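Local coordinates for AlyGC (Glaciecola chathamensis, PDB 5GKD), which cleaves alginate as a family 6 polysaccharide lyase, probably by beta-elimination at a calcium-containing site on one of its two parallel beta-helical regions, at residues 493-499 and 517-523; 542-546 and 570-576; 546-552 and 576-582; 640-646 and 670-676. All coordinates share one frame; numbering follows the deposited sequence.

Contact 1: 493-499 and 517-523; sequences AVIFPQR and YVDATNA
F496 presents its ring edge to D519: CE1 lies 3.4 Å from D519 OD2, which sits in the ring plane, while ring and carboxylate are turned 55° apart. D519 O comes within 3.3 Å of F496 CD1. P497 carries the packing onward, its CG resting 3.9 Å from A520 CB and its CD against V518 CG1. At the other end V494 CG1 lies beside Y517 CD1. With CG anti to the backbone N (chi1 175°), the D519 carboxylate is placed for an Asx turn: OD1 accepts T521 N from above its plane and T521 OG1 (2.6 Å) on its syn lone pair, and N554 also donates to it. Replacing D519 with alanine would probably leave T521 N and OG1 without this acceptor and free the turn to shift. Water 1 bridges the two segments, accepting from N522 N and lying near P497 O and D519 O. In the strand backbone, I495 N gives a 2.7 Å bond to Y517 O; outside the pair, W472 stacks on F496. The short parallel pairing, after which the second segment enters a type I turn at 520-523, belongs to successive coils of a right-handed parallel beta-helix, as in pectate lyase-like proteins.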
# COMPACT_ATOMS: atom_id res chain seq x y z
N ALA A 493 14.25 30.06 10.45
CA ALA A 493 12.86 29.60 10.46
C ALA A 493 12.90 28.20 10.99
O ALA A 493 13.44 27.35 10.37
CB ALA A 493 12.24 29.63 9.10
N VAL A 494 12.32 28.01 12.14
CA VAL A 494 12.29 26.75 12.84
C VAL A 494 10.93 26.12 12.73
O VAL A 494 9.97 26.71 13.06
CB VAL A 494 12.67 26.96 14.31
CG1 VAL A 494 12.84 25.65 15.03
CG2 VAL A 494 13.95 27.75 14.41
N ILE A 495 10.87 24.89 12.25
CA ILE A 495 9.61 24.18 12.06
C ILE A 495 9.54 23.05 13.08
O ILE A 495 10.45 22.22 13.17
CB ILE A 495 9.48 23.64 10.62
CG1 ILE A 495 9.45 24.80 9.63
CG2 ILE A 495 8.23 22.78 10.49
CD1 ILE A 495 9.99 24.47 8.23
N PHE A 496 8.47 23.04 13.87
CA PHE A 496 8.27 22.05 14.92
C PHE A 496 7.11 21.14 14.55
O PHE A 496 5.95 21.52 14.76
CB PHE A 496 7.99 22.71 16.27
CG PHE A 496 9.16 23.42 16.87
CD1 PHE A 496 10.20 22.72 17.45
CD2 PHE A 496 9.20 24.80 16.90
CE1 PHE A 496 11.26 23.38 18.03
CE2 PHE A 496 10.26 25.46 17.48
CZ PHE A 496 11.29 24.75 18.04
N PRO A 497 7.35 19.95 14.02
CA PRO A 497 6.26 18.99 13.85
C PRO A 497 5.71 18.52 15.19
O PRO A 497 6.45 18.25 16.14
CB PRO A 497 6.92 17.84 13.08
CG PRO A 497 8.36 17.93 13.47
CD PRO A 497 8.65 19.39 13.59
N GLN A 498 4.39 18.40 15.25
CA GLN A 498 3.73 17.80 16.40
C GLN A 498 2.95 16.56 16.03
O GLN A 498 2.35 15.94 16.92
CB GLN A 498 2.80 18.82 17.07
CG GLN A 498 3.52 20.04 17.62
CD GLN A 498 2.57 21.12 18.11
OE1 GLN A 498 2.10 21.94 17.33
NE2 GLN A 498 2.27 21.11 19.40
N ARG A 499 2.92 16.18 14.75
CA ARG A 499 2.24 14.97 14.28
C ARG A 499 3.27 13.94 13.81
O ARG A 499 4.46 14.22 13.67
CB ARG A 499 1.26 15.29 13.14
CG ARG A 499 0.18 16.32 13.47
CD ARG A 499 -1.05 15.72 14.15
NE ARG A 499 -0.83 15.37 15.55
CZ ARG A 499 -0.90 16.24 16.56
NH1 ARG A 499 -1.19 17.52 16.33
NH2 ARG A 499 -0.67 15.84 17.81
N TYR A 517 14.88 24.82 9.04
CA TYR A 517 15.40 24.14 10.22
C TYR A 517 14.24 23.40 10.87
O TYR A 517 13.22 24.00 11.19
CB TYR A 517 16.03 25.16 11.18
CG TYR A 517 16.84 24.55 12.28
CD1 TYR A 517 16.22 23.98 13.40
CD2 TYR A 517 18.24 24.54 12.23
CE1 TYR A 517 16.96 23.41 14.42
CE2 TYR A 517 18.99 23.96 13.25
CZ TYR A 517 18.34 23.40 14.34
OH TYR A 517 19.06 22.82 15.36
N VAL A 518 14.40 22.10 11.06
CA VAL A 518 13.35 21.27 11.62
C VAL A 518 13.88 20.63 12.89
O VAL A 518 14.88 19.91 12.85
CB VAL A 518 12.85 20.18 10.65
CG1 VAL A 518 11.79 19.32 11.35
CG2 VAL A 518 12.25 20.80 9.40
N ASP A 519 13.19 20.88 13.99
CA ASP A 519 13.43 20.22 15.27
C ASP A 519 12.19 19.39 15.57
O ASP A 519 11.13 19.95 15.85
CB ASP A 519 13.71 21.26 16.36
CG ASP A 519 13.86 20.66 17.74
OD1 ASP A 519 13.89 19.42 17.88
OD2 ASP A 519 13.95 21.44 18.71
N ALA A 520 12.33 18.07 15.50
CA ALA A 520 11.23 17.13 15.70
C ALA A 520 11.05 16.72 17.15
O ALA A 520 10.43 15.69 17.42
CB ALA A 520 11.44 15.89 14.84
N THR A 521 11.60 17.49 18.10
CA THR A 521 11.47 17.19 19.52
C THR A 521 10.03 16.92 19.95
O THR A 521 9.77 16.04 20.79
CB THR A 521 12.07 18.34 20.33
OG1 THR A 521 13.49 18.34 20.18
CG2 THR A 521 11.68 18.25 21.82
N ASN A 522 9.06 17.63 19.38
CA ASN A 522 7.69 17.57 19.85
C ASN A 522 6.80 16.64 19.05
O ASN A 522 5.58 16.67 19.23
CB ASN A 522 7.11 18.97 19.85
CG ASN A 522 7.96 19.91 20.64
OD1 ASN A 522 8.82 20.61 20.10
ND2 ASN A 522 7.77 19.90 21.94
N ALA A 523 7.37 15.82 18.17
CA ALA A 523 6.57 14.81 17.47
C ALA A 523 5.95 13.84 18.48
O ALA A 523 6.45 13.68 19.58
CB ALA A 523 7.45 14.06 16.48
O HOH W 1 8.88 19.26 17.15
O HOH W 2 2.93 15.68 19.69

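Contact 2: 542-546 and 570-576; sequences NYRLA and SFADYIE
The Y543 ring carries A572 CB over one face, 3.4 Å above the plane and offset toward the rim, with water 3 at its edge. The Y574 ring is covered on one face by R544 CB, 4.2 Å from the centroid, and meets A546 CB and water 4 at its edge. The A572 and R544 contacts are CH-pi, joining adjacent coils of a right-handed parallel beta-helix. Y543 CG stands between the backbone N and the carbonyl carbon (chi1 67°), which folds the ring over the neighbouring coil. R544 lies across Y574, CG 3.6 Å from CE2, with guanidinium and ring planes 73° apart; its far end bonds V434 O and forms a cation-pi contact with F436. N542 lies alongside F571, CG 3.5 Å from CD2, and its amide also bonds K119 and I176 of the N-terminal beta-helix. The strands exchange backbone bonds, Y543 N to F571 O and L545 N to Y574 O, then E576 N to L545 O at 2.9 Å. At the D573 corner N542 ND2 makes a weak bond to D573 OD1, the amide and carboxylate planes 80° apart. Water 4 links R544 NH1 to Y574 OH, 2.6 Å from the hydroxyl.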
# COMPACT_ATOMS: atom_id res chain seq x y z
N ASN A 542 4.69 10.56 -10.81
CA ASN A 542 5.99 10.66 -10.14
C ASN A 542 6.07 11.97 -9.33
O ASN A 542 5.20 12.83 -9.42
CB ASN A 542 7.13 10.61 -11.16
CG ASN A 542 7.11 9.34 -12.02
OD1 ASN A 542 6.54 8.33 -11.63
ND2 ASN A 542 7.75 9.41 -13.18
N TYR A 543 7.14 12.12 -8.55
CA TYR A 543 7.34 13.35 -7.79
C TYR A 543 8.82 13.71 -7.76
O TYR A 543 9.68 12.88 -8.06
CB TYR A 543 6.79 13.22 -6.34
CG TYR A 543 7.56 12.25 -5.50
CD1 TYR A 543 7.32 10.88 -5.59
CD2 TYR A 543 8.56 12.68 -4.65
CE1 TYR A 543 8.04 9.98 -4.84
CE2 TYR A 543 9.28 11.79 -3.89
CZ TYR A 543 9.03 10.44 -3.99
OH TYR A 543 9.77 9.57 -3.24
N ARG A 544 9.10 14.96 -7.40
CA ARG A 544 10.44 15.49 -7.24
C ARG A 544 10.62 16.02 -5.82
O ARG A 544 9.73 16.66 -5.26
CB ARG A 544 10.71 16.63 -8.25
CG ARG A 544 10.74 16.20 -9.70
CD ARG A 544 10.61 17.37 -10.66
NE ARG A 544 9.23 17.82 -10.79
CZ ARG A 544 8.87 19.07 -11.04
NH1 ARG A 544 9.81 20.01 -11.18
NH2 ARG A 544 7.60 19.40 -11.13
N LEU A 545 11.80 15.77 -5.23
CA LEU A 545 12.12 16.25 -3.90
C LEU A 545 13.54 16.82 -3.90
O LEU A 545 14.49 16.10 -4.22
CB LEU A 545 11.98 15.12 -2.86
CG LEU A 545 12.43 15.41 -1.43
CD1 LEU A 545 11.69 16.59 -0.86
CD2 LEU A 545 12.25 14.18 -0.55
N ALA A 546 13.68 18.10 -3.56
CA ALA A 546 14.96 18.78 -3.45
C ALA A 546 15.11 19.36 -2.05
O ALA A 546 14.18 19.98 -1.53
CB ALA A 546 15.10 19.90 -4.49
N SER A 570 5.55 4.11 -5.26
CA SER A 570 5.81 5.52 -5.52
C SER A 570 7.11 5.65 -6.31
O SER A 570 7.95 4.76 -6.31
CB SER A 570 5.89 6.32 -4.21
OG SER A 570 7.05 5.98 -3.45
N PHE A 571 7.26 6.79 -6.99
CA PHE A 571 8.44 6.97 -7.84
C PHE A 571 8.89 8.42 -7.85
O PHE A 571 8.14 9.30 -8.29
CB PHE A 571 8.19 6.47 -9.26
CG PHE A 571 9.45 6.41 -10.11
CD1 PHE A 571 10.26 5.29 -10.09
CD2 PHE A 571 9.84 7.51 -10.88
CE1 PHE A 571 11.43 5.25 -10.84
CE2 PHE A 571 11.00 7.46 -11.64
CZ PHE A 571 11.79 6.33 -11.62
N ALA A 572 10.10 8.67 -7.37
CA ALA A 572 10.72 9.99 -7.44
C ALA A 572 11.55 10.11 -8.72
O ALA A 572 12.53 9.39 -8.90
CB ALA A 572 11.60 10.24 -6.21
N ASP A 573 11.16 11.04 -9.60
CA ASP A 573 12.03 11.41 -10.71
C ASP A 573 13.42 11.82 -10.22
O ASP A 573 14.42 11.55 -10.88
CB ASP A 573 11.39 12.54 -11.53
CG ASP A 573 10.34 12.03 -12.54
OD1 ASP A 573 10.60 11.07 -13.26
OD2 ASP A 573 9.24 12.61 -12.63
N TYR A 574 13.50 12.48 -9.07
CA TYR A 574 14.78 12.61 -8.38
C TYR A 574 14.55 13.00 -6.94
O TYR A 574 13.55 13.63 -6.60
CB TYR A 574 15.72 13.64 -9.04
CG TYR A 574 15.22 15.07 -9.09
CD1 TYR A 574 15.34 15.92 -7.99
CD2 TYR A 574 14.65 15.57 -10.24
CE1 TYR A 574 14.87 17.24 -8.05
CE2 TYR A 574 14.19 16.87 -10.32
CZ TYR A 574 14.30 17.69 -9.23
OH TYR A 574 13.84 18.98 -9.36
N ILE A 575 15.50 12.61 -6.11
CA ILE A 575 15.66 13.11 -4.75
C ILE A 575 17.06 13.71 -4.69
O ILE A 575 18.04 13.01 -4.96
CB ILE A 575 15.48 12.00 -3.70
CG1 ILE A 575 14.05 11.46 -3.78
CG2 ILE A 575 15.76 12.51 -2.31
CD1 ILE A 575 13.89 10.14 -3.07
N GLU A 576 17.15 14.99 -4.36
CA GLU A 576 18.43 15.69 -4.33
C GLU A 576 18.64 16.39 -3.00
O GLU A 576 17.81 17.20 -2.59
CB GLU A 576 18.53 16.70 -5.46
CG GLU A 576 19.95 16.85 -5.94
CD GLU A 576 20.26 18.20 -6.49
OE1 GLU A 576 21.33 18.34 -7.13
OE2 GLU A 576 19.44 19.12 -6.28
O HOH W 3 9.56 6.91 -4.06
O HOH W 4 12.78 19.99 -11.46

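Contact 3: 546-552 and 576-582; sequences AIKNSTF and EVQDSQF
Strands 546-548 and 576-578 run parallel, 4° apart with axes 4.7 Å from each other, and the pairing resumes at 551-552 and 581-582 after both chains bend together. Backbone bonds tie the first half, the straightest from Q578 N to I547 O at 2.8 Å, and Q581 N to S550 O opens the second. Inside, the F552 and F582 rings lie nearly parallel but slid apart, centroids 5.2 Å from each other, so they barely overlap; F552 CD1 approaches F582 CE2 to 3.4 Å. F563 meets both rings edge-to-face. I547 sits beside V577 on this inner face, and its CG2 also touches S580 OG. N549 and D579 both take left-handed backbone conformations, forming the bend between two strands of each coil, as at the T2 turn of pectate lyase-like right-handed beta-helices. Here S580 OG, anti to its carbonyl carbon (chi1 -64°), faces the preceding coil. It accepts S550 N at 3.2 Å in an almost straight bond (173°) and gives its own proton to Q578 O, which N549 N also reaches. S550 OG does likewise one coil back, donating to K548 O from above the carbonyl plane while accepting V516 N. On the outer face T551 OG1 lies 3.6 Å from Q581 CG. Q578 NE2 bonds E576 OE1 from above the carboxylate plane and also reaches E610.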
# COMPACT_ATOMS: atom_id res chain seq x y z
N ALA A 546 13.68 18.10 -3.56
CA ALA A 546 14.96 18.78 -3.45
C ALA A 546 15.11 19.36 -2.05
O ALA A 546 14.18 19.98 -1.53
CB ALA A 546 15.10 19.90 -4.49
N ILE A 547 16.28 19.15 -1.44
CA ILE A 547 16.56 19.57 -0.08
C ILE A 547 17.91 20.27 -0.08
O ILE A 547 18.93 19.66 -0.40
CB ILE A 547 16.56 18.38 0.89
CG1 ILE A 547 15.16 17.76 0.94
CG2 ILE A 547 17.00 18.80 2.28
CD1 ILE A 547 15.10 16.52 1.73
N LYS A 548 17.92 21.56 0.28
CA LYS A 548 19.12 22.40 0.18
C LYS A 548 19.27 23.23 1.43
O LYS A 548 18.30 23.82 1.91
CB LYS A 548 19.05 23.34 -1.03
CG LYS A 548 18.56 22.70 -2.29
CD LYS A 548 18.29 23.70 -3.40
CE LYS A 548 17.83 22.94 -4.64
NZ LYS A 548 17.54 23.82 -5.81
N ASN A 549 20.49 23.30 1.96
CA ASN A 549 20.83 24.25 3.02
C ASN A 549 19.99 24.06 4.28
O ASN A 549 19.74 25.02 5.01
CB ASN A 549 20.69 25.70 2.54
CG ASN A 549 21.38 25.94 1.21
OD1 ASN A 549 20.75 26.34 0.24
ND2 ASN A 549 22.68 25.69 1.17
N SER A 550 19.53 22.84 4.55
CA SER A 550 18.56 22.66 5.61
C SER A 550 19.13 21.78 6.71
O SER A 550 20.10 21.05 6.52
CB SER A 550 17.25 22.06 5.08
OG SER A 550 16.67 22.93 4.13
N THR A 551 18.50 21.85 7.87
CA THR A 551 18.95 21.13 9.04
C THR A 551 17.76 20.41 9.67
O THR A 551 16.69 20.99 9.82
CB THR A 551 19.58 22.09 10.07
OG1 THR A 551 20.62 22.83 9.44
CG2 THR A 551 20.15 21.31 11.25
N PHE A 552 17.98 19.15 10.05
CA PHE A 552 16.91 18.32 10.57
C PHE A 552 17.46 17.59 11.79
O PHE A 552 18.44 16.85 11.67
CB PHE A 552 16.41 17.32 9.51
CG PHE A 552 16.00 17.98 8.20
CD1 PHE A 552 16.93 18.16 7.20
CD2 PHE A 552 14.70 18.40 7.99
CE1 PHE A 552 16.58 18.76 6.02
CE2 PHE A 552 14.35 19.01 6.81
CZ PHE A 552 15.29 19.19 5.82
N GLU A 576 17.15 14.99 -4.36
CA GLU A 576 18.43 15.69 -4.33
C GLU A 576 18.64 16.39 -3.00
O GLU A 576 17.81 17.20 -2.59
CB GLU A 576 18.53 16.70 -5.46
CG GLU A 576 19.95 16.85 -5.94
CD GLU A 576 20.26 18.20 -6.49
OE1 GLU A 576 21.33 18.34 -7.13
OE2 GLU A 576 19.44 19.12 -6.28
N VAL A 577 19.75 16.08 -2.34
CA VAL A 577 20.12 16.66 -1.05
C VAL A 577 21.46 17.36 -1.22
O VAL A 577 22.46 16.72 -1.59
CB VAL A 577 20.19 15.60 0.05
CG1 VAL A 577 20.59 16.23 1.36
CG2 VAL A 577 18.85 14.87 0.19
N GLN A 578 21.50 18.67 -0.95
CA GLN A 578 22.71 19.48 -1.06
C GLN A 578 22.91 20.28 0.22
O GLN A 578 21.96 20.89 0.73
CB GLN A 578 22.65 20.45 -2.24
CG GLN A 578 22.52 19.82 -3.61
CD GLN A 578 23.77 19.09 -4.03
OE1 GLN A 578 24.85 19.29 -3.48
NE2 GLN A 578 23.64 18.22 -5.03
N ASP A 579 24.14 20.27 0.75
CA ASP A 579 24.55 21.21 1.80
C ASP A 579 23.59 21.20 2.98
O ASP A 579 23.11 22.24 3.42
CB ASP A 579 24.67 22.63 1.23
CG ASP A 579 25.51 22.68 -0.04
OD1 ASP A 579 26.69 22.29 0.01
OD2 ASP A 579 25.00 23.10 -1.10
N SER A 580 23.29 20.01 3.51
CA SER A 580 22.26 19.86 4.54
C SER A 580 22.78 19.01 5.69
O SER A 580 23.70 18.20 5.52
CB SER A 580 20.96 19.26 3.95
OG SER A 580 20.38 20.13 3.00
N GLN A 581 22.21 19.21 6.87
CA GLN A 581 22.67 18.51 8.06
C GLN A 581 21.54 17.70 8.68
O GLN A 581 20.39 18.15 8.72
CB GLN A 581 23.22 19.47 9.12
CG GLN A 581 23.56 20.86 8.62
CD GLN A 581 24.59 20.88 7.53
OE1 GLN A 581 25.52 20.14 7.56
NE2 GLN A 581 24.44 21.76 6.57
N PHE A 582 21.88 16.54 9.21
CA PHE A 582 20.92 15.64 9.83
C PHE A 582 21.54 15.11 11.10
O PHE A 582 22.67 14.61 11.06
CB PHE A 582 20.56 14.48 8.89
CG PHE A 582 20.11 14.92 7.52
CD1 PHE A 582 21.02 15.32 6.56
CD2 PHE A 582 18.76 14.93 7.20
CE1 PHE A 582 20.59 15.74 5.31
CE2 PHE A 582 18.33 15.34 5.95
CZ PHE A 582 19.24 15.73 5.00

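Contact 4: 640-646 and 670-676; sequences MNNNIFN and MTTNEFN
N643 and N673 lie side by side with amide planes only 2° apart, and carry the side-chain bonds at the bend. N673 OD1 is gripped by N643 ND2 (2.9 Å) and N643 N, which come from opposite faces of its plane. N673 ND2 gives a nearly straight bond (168°) to M640 O, rising above that carbonyl plane, while T671 N donates to the same oxygen. With N673 cut back to an alanine, N643 N and ND2 would probably lose their shared acceptor, and M640 O keep only T671 N of its two donors. On the outer face N676 ND2 bonds N646 OD1 at 3.1 Å. Among the backbone bonds, F645 N reaches E674 O, and N676 N returns to F645 O in a straight bond of 2.9 Å. Apolar packing falls inside: F645 CD2 sits 3.4 Å above one face of the F675 ring, the two rings meeting obliquely at 49°. M640 CB and M670 CG touch on the same side. The asparagine row runs N643, N673, N697, while N643 also bonds I609 O and S612 N of the preceding coil, consistent with T2 turns of pectate lyase-like beta-helices. Strands 606-610 and 613-617 precede the pair; strand 691-700 follows.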
# COMPACT_ATOMS: atom_id res chain seq x y z
N MET A 640 26.77 9.98 -4.34
CA MET A 640 27.02 10.58 -3.03
C MET A 640 28.46 11.05 -2.93
O MET A 640 29.38 10.23 -2.95
CB MET A 640 26.69 9.61 -1.91
CG MET A 640 25.24 9.20 -1.89
SD MET A 640 24.72 8.47 -0.35
CE MET A 640 22.99 8.10 -0.76
N ASN A 641 28.65 12.36 -2.80
CA ASN A 641 29.96 12.98 -2.85
C ASN A 641 30.13 13.99 -1.73
O ASN A 641 29.21 14.78 -1.45
CB ASN A 641 30.22 13.70 -4.18
CG ASN A 641 30.03 12.81 -5.37
OD1 ASN A 641 30.39 11.63 -5.34
ND2 ASN A 641 29.46 13.37 -6.43
N ASN A 642 31.32 14.00 -1.13
CA ASN A 642 31.76 15.10 -0.28
C ASN A 642 30.90 15.23 0.97
O ASN A 642 30.68 16.33 1.47
CB ASN A 642 31.77 16.42 -1.06
CG ASN A 642 32.82 16.43 -2.16
OD1 ASN A 642 33.99 16.63 -1.87
ND2 ASN A 642 32.41 16.18 -3.42
N ASN A 643 30.43 14.11 1.49
CA ASN A 643 29.64 14.09 2.71
C ASN A 643 30.48 13.61 3.88
O ASN A 643 31.48 12.92 3.71
CB ASN A 643 28.40 13.18 2.57
CG ASN A 643 27.57 13.48 1.35
OD1 ASN A 643 26.84 14.47 1.30
ND2 ASN A 643 27.67 12.62 0.36
N ILE A 644 30.02 13.94 5.08
CA ILE A 644 30.58 13.42 6.31
C ILE A 644 29.47 12.67 7.03
O ILE A 644 28.44 13.26 7.35
CB ILE A 644 31.16 14.53 7.20
CG1 ILE A 644 32.35 15.20 6.50
CG2 ILE A 644 31.58 13.98 8.55
CD1 ILE A 644 31.95 16.33 5.57
N PHE A 645 29.69 11.39 7.26
CA PHE A 645 28.73 10.53 7.95
C PHE A 645 29.37 10.06 9.26
O PHE A 645 30.41 9.40 9.23
CB PHE A 645 28.34 9.32 7.09
CG PHE A 645 27.90 9.66 5.67
CD1 PHE A 645 26.72 10.36 5.42
CD2 PHE A 645 28.62 9.19 4.58
CE1 PHE A 645 26.30 10.62 4.12
CE2 PHE A 645 28.21 9.45 3.27
CZ PHE A 645 27.04 10.17 3.04
N ASN A 646 28.74 10.39 10.40
CA ASN A 646 29.23 9.97 11.71
C ASN A 646 28.21 9.09 12.42
O ASN A 646 27.03 9.45 12.50
CB ASN A 646 29.56 11.16 12.63
CG ASN A 646 30.47 12.18 11.99
OD1 ASN A 646 31.69 11.97 11.89
ND2 ASN A 646 29.91 13.31 11.58
N MET A 670 30.31 6.94 -5.29
CA MET A 670 30.58 7.44 -3.94
C MET A 670 32.00 7.98 -3.88
O MET A 670 32.96 7.21 -4.01
CB MET A 670 30.38 6.35 -2.89
CG MET A 670 28.97 6.23 -2.30
SD MET A 670 27.75 5.57 -3.45
CE MET A 670 28.64 4.23 -4.13
N THR A 671 32.13 9.28 -3.62
CA THR A 671 33.37 10.01 -3.87
C THR A 671 33.62 10.99 -2.73
O THR A 671 32.73 11.76 -2.37
CB THR A 671 33.27 10.73 -5.22
OG1 THR A 671 33.89 9.94 -6.24
CG2 THR A 671 33.85 12.12 -5.20
N THR A 672 34.82 10.95 -2.15
CA THR A 672 35.29 12.01 -1.26
C THR A 672 34.41 12.14 -0.02
O THR A 672 34.16 13.24 0.48
CB THR A 672 35.39 13.35 -2.00
OG1 THR A 672 35.96 13.12 -3.29
CG2 THR A 672 36.29 14.32 -1.27
N ASN A 673 33.91 11.02 0.49
CA ASN A 673 33.12 11.02 1.70
C ASN A 673 33.98 10.59 2.88
O ASN A 673 35.04 10.00 2.71
CB ASN A 673 31.91 10.08 1.60
CG ASN A 673 31.04 10.36 0.38
OD1 ASN A 673 30.27 11.31 0.35
ND2 ASN A 673 31.14 9.49 -0.63
N GLU A 674 33.49 10.87 4.08
CA GLU A 674 34.01 10.27 5.31
C GLU A 674 32.92 9.41 5.94
O GLU A 674 31.81 9.88 6.19
CB GLU A 674 34.45 11.34 6.31
CG GLU A 674 35.45 12.36 5.79
CD GLU A 674 35.79 13.42 6.83
OE1 GLU A 674 35.51 13.20 8.04
OE2 GLU A 674 36.32 14.49 6.45
N PHE A 675 33.24 8.14 6.19
CA PHE A 675 32.37 7.22 6.92
C PHE A 675 33.06 6.92 8.25
O PHE A 675 33.92 6.05 8.33
CB PHE A 675 32.11 5.94 6.14
CG PHE A 675 31.21 6.11 4.94
CD1 PHE A 675 31.71 6.61 3.74
CD2 PHE A 675 29.88 5.70 4.99
CE1 PHE A 675 30.89 6.75 2.64
CE2 PHE A 675 29.06 5.84 3.87
CZ PHE A 675 29.57 6.36 2.70
N ASN A 676 32.67 7.64 9.29
CA ASN A 676 33.31 7.57 10.60
C ASN A 676 32.46 6.75 11.56
O ASN A 676 31.30 7.10 11.82
CB ASN A 676 33.56 8.97 11.16
CG ASN A 676 34.37 9.83 10.20
OD1 ASN A 676 35.22 9.33 9.47
ND2 ASN A 676 34.10 11.13 10.19
O HOH W 5 34.05 14.94 2.83

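All four contacts join neighbouring coils of the C-terminal beta-helix. Contacts 2 and 3 follow one another along the same two coils, sharing A546 and E576, with centres 15 Å apart. Strand 517-519 of contact 1 neighbours strand 551-555 of contact 3 and touches it: V518 N is 2.8 Å from T551 O, a probable hydrogen bond, and V518 packs on F552. Contact 4 repeats the bend of contact 3 further along, its nearest atoms about 6 Å away, with asparagine in place of serine after the left-handed residue. The calcium ligands N180, E183, E212 and E214, and the carbonate pocket of E214, R240, R264 and Y303, belong to the N-terminal beta-helix, which contact 2 meets through K119 and I176.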